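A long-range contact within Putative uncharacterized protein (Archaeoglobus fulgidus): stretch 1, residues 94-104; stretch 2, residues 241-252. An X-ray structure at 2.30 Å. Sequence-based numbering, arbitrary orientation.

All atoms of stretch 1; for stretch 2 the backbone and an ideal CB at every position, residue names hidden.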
# COMPACT_ATOMS: atom_id res chain seq x y z
N GLY A 94 -19.15 2.69 -16.59
CA GLY A 94 -19.88 3.54 -15.67
C GLY A 94 -18.98 4.13 -14.61
O GLY A 94 -17.84 4.52 -14.89
N GLU A 95 -19.49 4.19 -13.38
CA GLU A 95 -18.78 4.84 -12.28
C GLU A 95 -17.51 4.11 -11.87
O GLU A 95 -16.63 4.70 -11.24
CB GLU A 95 -19.71 5.01 -11.08
CG GLU A 95 -20.83 6.01 -11.30
CD GLU A 95 -20.30 7.40 -11.62
OE1 GLU A 95 -19.65 8.01 -10.75
OE2 GLU A 95 -20.53 7.88 -12.75
N TYR A 96 -17.41 2.84 -12.22
CA TYR A 96 -16.24 2.03 -11.85
C TYR A 96 -14.95 2.55 -12.48
O TYR A 96 -13.86 2.28 -11.98
CB TYR A 96 -16.47 0.56 -12.20
CG TYR A 96 -17.55 -0.11 -11.36
CD1 TYR A 96 -17.33 -0.42 -10.03
CD2 TYR A 96 -18.78 -0.44 -11.92
CE1 TYR A 96 -18.30 -1.03 -9.26
CE2 TYR A 96 -19.77 -1.05 -11.15
CZ TYR A 96 -19.52 -1.35 -9.83
OH TYR A 96 -20.49 -1.96 -9.06
N VAL A 97 -15.08 3.31 -13.57
CA VAL A 97 -13.94 3.95 -14.21
C VAL A 97 -13.27 4.95 -13.26
O VAL A 97 -12.05 4.98 -13.13
CB VAL A 97 -14.35 4.69 -15.50
CG1 VAL A 97 -13.16 5.41 -16.10
CG2 VAL A 97 -14.96 3.72 -16.51
N HIS A 98 -14.09 5.77 -12.60
CA HIS A 98 -13.57 6.75 -11.66
C HIS A 98 -13.12 6.07 -10.37
O HIS A 98 -12.12 6.47 -9.78
CB HIS A 98 -14.63 7.81 -11.34
CG HIS A 98 -15.36 8.32 -12.54
ND1 HIS A 98 -14.74 9.01 -13.55
CD2 HIS A 98 -16.67 8.24 -12.89
CE1 HIS A 98 -15.63 9.33 -14.47
NE2 HIS A 98 -16.81 8.87 -14.09
N TYR A 99 -13.86 5.05 -9.94
CA TYR A 99 -13.57 4.38 -8.67
C TYR A 99 -12.18 3.75 -8.65
O TYR A 99 -11.51 3.76 -7.61
CB TYR A 99 -14.63 3.31 -8.37
CG TYR A 99 -16.02 3.85 -8.08
CD1 TYR A 99 -16.23 5.20 -7.81
CD2 TYR A 99 -17.12 3.00 -8.07
CE1 TYR A 99 -17.50 5.69 -7.56
CE2 TYR A 99 -18.39 3.48 -7.81
CZ TYR A 99 -18.58 4.82 -7.56
OH TYR A 99 -19.85 5.29 -7.30
N ALA A 100 -11.74 3.23 -9.79
CA ALA A 100 -10.44 2.57 -9.88
C ALA A 100 -9.31 3.54 -9.54
O ALA A 100 -8.38 3.19 -8.81
CB ALA A 100 -10.23 1.98 -11.27
N THR A 101 -9.41 4.76 -10.06
CA THR A 101 -8.38 5.76 -9.83
C THR A 101 -8.53 6.42 -8.46
O THR A 101 -7.54 6.69 -7.78
CB THR A 101 -8.35 6.82 -10.93
OG1 THR A 101 -8.28 6.18 -12.21
CG2 THR A 101 -7.15 7.74 -10.76
N ALA A 102 -9.78 6.66 -8.06
CA ALA A 102 -10.07 7.24 -6.75
C ALA A 102 -9.57 6.34 -5.62
O ALA A 102 -9.03 6.83 -4.63
CB ALA A 102 -11.56 7.52 -6.61
N ASN A 103 -9.77 5.03 -5.77
CA ASN A 103 -9.32 4.08 -4.75
C ASN A 103 -7.80 4.01 -4.67
O ASN A 103 -7.23 3.90 -3.58
CB ASN A 103 -9.91 2.69 -5.03
CG ASN A 103 -9.53 1.67 -3.97
OD1 ASN A 103 -8.56 0.93 -4.11
ND2 ASN A 103 -10.31 1.64 -2.89
N MET A 104 -7.16 4.08 -5.83
CA MET A 104 -5.70 4.04 -5.91
C MET A 104 -5.07 5.27 -5.28
O MET A 104 -4.10 5.17 -4.53
CB MET A 104 -5.28 3.93 -7.38
CG MET A 104 -3.82 3.62 -7.59
SD MET A 104 -3.03 4.86 -8.63
CE MET A 104 -2.74 6.15 -7.44
N UNK A 241 -21.68 10.21 -0.00
CA UNK A 241 -21.13 10.12 -1.35
C UNK A 241 -20.26 8.87 -1.51
O UNK A 241 -19.42 8.57 -0.67
CB UNK A 241 -20.32 11.37 -1.67
N UNK A 242 -20.47 8.16 -2.61
CA UNK A 242 -19.76 6.91 -2.88
C UNK A 242 -18.25 7.09 -3.03
O UNK A 242 -17.48 6.16 -2.76
CB UNK A 242 -20.32 6.27 -4.15
N UNK A 243 -17.83 8.27 -3.46
CA UNK A 243 -16.41 8.55 -3.65
C UNK A 243 -15.66 8.54 -2.33
O UNK A 243 -14.49 8.19 -2.28
CB UNK A 243 -16.22 9.90 -4.35
N UNK A 244 -16.34 8.93 -1.26
CA UNK A 244 -15.73 8.93 0.06
C UNK A 244 -15.47 7.50 0.54
O UNK A 244 -14.46 7.22 1.18
CB UNK A 244 -16.62 9.67 1.06
N UNK A 245 -16.40 6.60 0.22
CA UNK A 245 -16.26 5.20 0.59
C UNK A 245 -15.15 4.53 -0.22
O UNK A 245 -14.29 3.85 0.33
CB UNK A 245 -17.58 4.46 0.39
N UNK A 246 -15.19 4.74 -1.53
CA UNK A 246 -14.20 4.17 -2.45
C UNK A 246 -12.79 4.68 -2.16
O UNK A 246 -11.82 3.92 -2.20
CB UNK A 246 -14.58 4.49 -3.90
N UNK A 247 -12.68 5.97 -1.86
CA UNK A 247 -11.38 6.61 -1.71
C UNK A 247 -10.81 6.51 -0.30
O UNK A 247 -9.60 6.38 -0.12
CB UNK A 247 -11.49 8.08 -2.11
N UNK A 248 -11.67 6.58 0.71
CA UNK A 248 -11.19 6.67 2.09
C UNK A 248 -11.50 5.46 2.97
O UNK A 248 -10.64 5.02 3.74
CB UNK A 248 -11.79 7.92 2.74
N UNK A 249 -12.71 4.93 2.86
CA UNK A 249 -13.10 3.81 3.71
C UNK A 249 -12.49 2.49 3.24
O UNK A 249 -11.92 1.75 4.04
CB UNK A 249 -14.62 3.69 3.75
N UNK A 250 -12.60 2.21 1.94
CA UNK A 250 -12.05 0.97 1.38
C UNK A 250 -10.54 0.79 1.59
O UNK A 250 -10.11 -0.29 1.98
CB UNK A 250 -12.35 0.92 -0.12
N UNK A 251 -9.73 1.83 1.32
CA UNK A 251 -8.30 1.63 1.58
C UNK A 251 -7.98 1.50 3.07
O UNK A 251 -7.00 0.84 3.43
CB UNK A 251 -7.50 2.79 0.99
N UNK A 252 -8.80 2.12 3.92
CA UNK A 252 -8.60 2.04 5.36
C UNK A 252 -8.65 0.59 5.81
O UNK A 252 -7.86 0.16 6.65
CB UNK A 252 -9.65 2.87 6.10

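Two helices cross here at 41° with their axes 7.6 Å apart.

Position 241 precedes the helix, and its CB has nothing of stretch 1 within 5.5 Å. Its extended psi suits an N-cap: Asp, Asn, Ser or Thr. It is D241, whose OD1 accepts from the N of 243 at 3.2 Å, a capping bond.

At 242 the CB points toward stretch 1, and its ideal position lies 3.3 Å from Y99 OH, with the E95 carboxylate beyond. A polar chain fits, and one long enough could share a water with that hydroxyl. The deposited E242 does so: water 1 donates to E242 OE1 (2.7 Å), bonds Y99 OH (2.6 Å) and gives a weak bond to E95 OE1 (3.5 Å). E242 OE1 and Y99 OH themselves stand 3.1 Å apart, at an angle too poor for a hydrogen bond.

Position 243 starts sideways, its ideal CB 5.4 Å from Y99 CE1. The space between H98, Y99 and A102 could take Leu, Met or an aromatic. F243 reaches in: the edge of Y99 meets its face, planes at 79°, while H98 CB and A102 CB lie at its edge, H98 CB 3.7 Å from F243 CZ and A102 CB 4.0 Å from F243 CD1.

Positions 244 and 245 are out of reach and leave the choice open; they are L244 and A245.

At 246 the CB points toward Y99, A102 and N103, with the ideal atom 4.3 Å from Y99 CD1. So near a ring, a compact apolar residue such as Val, Ile or Ala is natural. V246 lays CG2 over the Y99 face, 3.8 Å from the ring centroid, and brings CG1 within 3.4 Å of Y99 O. The carbonyl contributes as well: N103 ND2 donates to V246 O at 2.8 Å. In the pi-type turn the N of 250 bonds to A245 O, so it does not take up V246 O.

At 247 the backbones come closest in register, N103 CA to the CA here being 4.5 Å. The CB leaves sideways, 3.7 Å from A102 O, so a slim, unbranched start such as Ala, Gln or Met would suit. Q247 passes its CG 3.2 Å from A102 O.

At 250 the ideal CB is just 3.5 Å from N103 ND2, favouring Ala, Gly or Ser. A250 lays its CB 3.6 Å from N103 ND2.

At 251 the N lacks a bond to the preceding turn, at a kink after a pi-type turn, which admits proline. P251 places CD 3.8 Å from N103 ND2.

Positions 248 and 249 point away and 252 is out of reach, inviting many residues; they are W248, I249 and L252.

Stretch 2 (241-252) DEFLAVQWIAPL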
# COMPACT_ATOMS: atom_id res chain seq x y z
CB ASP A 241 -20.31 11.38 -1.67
CG ASP A 241 -19.61 11.30 -3.02
OD1 ASP A 241 -20.03 10.51 -3.89
OD2 ASP A 241 -18.62 12.04 -3.20
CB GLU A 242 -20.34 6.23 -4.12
CG GLU A 242 -21.77 5.76 -3.97
CD GLU A 242 -22.41 5.40 -5.30
OE1 GLU A 242 -22.51 6.30 -6.16
OE2 GLU A 242 -22.79 4.23 -5.49
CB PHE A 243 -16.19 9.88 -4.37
CG PHE A 243 -16.27 9.76 -5.86
CD1 PHE A 243 -15.22 9.20 -6.58
CD2 PHE A 243 -17.38 10.21 -6.56
CE1 PHE A 243 -15.28 9.09 -7.96
CE2 PHE A 243 -17.45 10.10 -7.93
CZ PHE A 243 -16.40 9.54 -8.64
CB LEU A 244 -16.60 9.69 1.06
CG LEU A 244 -16.90 11.16 0.72
CD1 LEU A 244 -17.81 11.77 1.78
CD2 LEU A 244 -15.62 11.97 0.57
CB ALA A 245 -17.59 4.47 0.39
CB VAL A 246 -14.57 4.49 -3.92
CG1 VAL A 246 -13.41 4.16 -4.86
CG2 VAL A 246 -15.82 3.74 -4.33
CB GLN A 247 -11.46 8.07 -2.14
CG GLN A 247 -10.13 8.75 -2.32
CD GLN A 247 -10.25 10.07 -3.07
OE1 GLN A 247 -9.39 10.41 -3.87
NE2 GLN A 247 -11.32 10.80 -2.81
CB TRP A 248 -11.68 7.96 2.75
CG TRP A 248 -11.36 9.19 1.96
CD1 TRP A 248 -12.24 10.11 1.47
CD2 TRP A 248 -10.06 9.63 1.54
NE1 TRP A 248 -11.57 11.09 0.79
CE2 TRP A 248 -10.23 10.82 0.82
CE3 TRP A 248 -8.76 9.13 1.72
CZ2 TRP A 248 -9.16 11.53 0.27
CZ3 TRP A 248 -7.70 9.83 1.17
CH2 TRP A 248 -7.90 11.02 0.45
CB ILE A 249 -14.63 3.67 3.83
CG1 ILE A 249 -15.22 4.95 4.42
CG2 ILE A 249 -14.99 2.48 4.71
CD1 ILE A 249 -16.73 4.89 4.59
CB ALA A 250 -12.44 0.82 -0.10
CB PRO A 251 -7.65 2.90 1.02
CG PRO A 251 -8.62 3.40 0.02
CD PRO A 251 -9.97 3.09 0.60
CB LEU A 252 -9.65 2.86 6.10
CG LEU A 252 -9.30 3.26 7.53
CD1 LEU A 252 -8.17 4.28 7.55
CD2 LEU A 252 -10.51 3.78 8.28
O HOH W 1 -20.65 7.72 -7.41
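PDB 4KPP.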